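Local coordinates for phenylacetate-CoA oxygenase subunit PaaB (Ralstonia eutropha JMP134, PDB 3EGR) that is a subunit of phenylacetate-CoA oxygenase and takes part in the bacterial degradation of phenylacetate, at the interface of chains A and B. Residues are numbered along the deposited sequence; one frame, centred on the assembly and turned at random. Chains: chain A/B, phenylacetate-CoA oxygenase subunit PaaB.

The interface of chains A and B. Residues chain A 37, 51-54; chain B 62-64.
A swapped tail forms this contact: B:Thr62, B:Ala63 and B:Ser64, near the end of the modelled chain B, run along chain A, where B:Ala63 bridges antiparallel to A:Trp54 of strand 52-57 and helix 33-45 packs against them. B:Ser64 answers both the N and the O of A:Ile53. Its backbone N donates to A:Ile53 O over 2.9 Å, meeting that oxygen in the carbonyl plane. Its hydroxyl OG accepts from A:Ile53 N, also at 2.9 Å and nearly straight, 175° at the hydrogen. Serine suits this place because its short side chain, with OG in the crowded position between its own N and carbonyl carbon (chi1 52°), stands in for a backbone acceptor where strand 62-63 has ended. One water continues the link, held by the small hydroxyl OG of A:Ser52 at 2.7 Å and by B:Ser64 O at 2.8 Å. On one side of the tail, the small methyl CB of B:Ala63 meets the five-membered ring of A:Trp54 obliquely, 3.6 Å from CD1 and nearly as near NE1. Opposite, A:Leu37 projects from helix 33-45, its branched tip offering two methyls: CD2 lies near B:Ser64 CB, CD1 by the carbonyl oxygen of B:Ala63. The twofold symmetry repeats this exchange, which may help hold the two subunits together. Threonine supplies a methyl to the leucine: B:Thr62 CG2, anti to its backbone N, lies 3.8 Å from A:Leu37 CD1.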
loop_
_atom_site.group_PDB
_atom_site.type_symbol
_atom_site.label_atom_id
_atom_site.label_comp_id
_atom_site.label_asym_id
_atom_site.label_seq_id
_atom_site.Cartn_x
_atom_site.Cartn_y
_atom_site.Cartn_z
ATOM N N LEU A 37 -4.493 14.534 -1.793
ATOM C CA LEU A 37 -4.039 15.339 -2.937
ATOM C C LEU A 37 -4.581 16.759 -2.872
ATOM O O LEU A 37 -3.827 17.716 -2.955
ATOM C CB LEU A 37 -4.494 14.706 -4.260
ATOM C CG LEU A 37 -3.542 13.733 -4.925
ATOM C CD1 LEU A 37 -4.232 13.153 -6.143
ATOM C CD2 LEU A 37 -2.227 14.431 -5.286
ATOM N N VAL A 51 3.023 21.875 -11.226
ATOM C CA VAL A 51 3.655 21.219 -10.095
ATOM C C VAL A 51 3.045 19.833 -9.999
ATOM O O VAL A 51 1.832 19.719 -10.081
ATOM C CB VAL A 51 3.384 22.033 -8.795
ATOM C CG1 VAL A 51 3.496 21.175 -7.602
ATOM C CG2 VAL A 51 4.327 23.228 -8.686
ATOM N N SER A 52 3.864 18.789 -9.831
ATOM C CA SER A 52 3.353 17.422 -9.631
ATOM C C SER A 52 3.358 17.059 -8.160
ATOM O O SER A 52 4.382 17.230 -7.495
ATOM C CB SER A 52 4.206 16.402 -10.376
ATOM O OG SER A 52 3.759 15.072 -10.146
ATOM N N ILE A 53 2.225 16.543 -7.669
ATOM C CA ILE A 53 2.103 16.076 -6.287
ATOM C C ILE A 53 1.908 14.555 -6.213
ATOM O O ILE A 53 1.069 13.990 -6.905
ATOM C CB ILE A 53 0.902 16.756 -5.548
ATOM C CG1 ILE A 53 0.864 18.262 -5.838
ATOM C CG2 ILE A 53 0.967 16.497 -4.028
ATOM C CD1 ILE A 53 -0.359 18.981 -5.240
ATOM N N TRP A 54 2.684 13.901 -5.358
ATOM C CA TRP A 54 2.482 12.491 -5.015
ATOM C C TRP A 54 2.117 12.368 -3.544
ATOM O O TRP A 54 2.805 12.937 -2.680
ATOM C CB TRP A 54 3.753 11.675 -5.237
ATOM C CG TRP A 54 4.146 11.445 -6.652
ATOM C CD1 TRP A 54 3.453 11.808 -7.768
ATOM C CD2 TRP A 54 5.309 10.743 -7.109
ATOM N NE1 TRP A 54 4.123 11.391 -8.896
ATOM C CE2 TRP A 54 5.264 10.734 -8.519
ATOM C CE3 TRP A 54 6.387 10.123 -6.464
ATOM C CZ2 TRP A 54 6.258 10.140 -9.297
ATOM C CZ3 TRP A 54 7.377 9.521 -7.239
ATOM C CH2 TRP A 54 7.308 9.545 -8.642
ATOM N N THR B 62 -0.340 7.872 -5.307
ATOM C CA THR B 62 -1.380 8.513 -6.116
ATOM C C THR B 62 -0.883 9.883 -6.562
ATOM O O THR B 62 -0.486 10.693 -5.717
ATOM C CB THR B 62 -2.709 8.709 -5.345
ATOM O OG1 THR B 62 -3.184 7.457 -4.841
ATOM C CG2 THR B 62 -3.791 9.331 -6.248
ATOM N N ALA B 63 -0.941 10.149 -7.877
ATOM C CA ALA B 63 -0.366 11.374 -8.462
ATOM C C ALA B 63 -1.437 12.349 -8.855
ATOM O O ALA B 63 -2.557 11.966 -9.133
ATOM C CB ALA B 63 0.496 11.050 -9.675
ATOM N N SER B 64 -1.085 13.625 -8.878
ATOM C CA SER B 64 -1.990 14.662 -9.360
ATOM C C SER B 64 -2.126 14.577 -10.883
ATOM O O SER B 64 -1.163 14.265 -11.580
ATOM C CB SER B 64 -1.466 16.036 -8.949
ATOM O OG SER B 64 -0.120 16.208 -9.337
HETATM O O HOH W 1 1.626 14.198 -11.572
#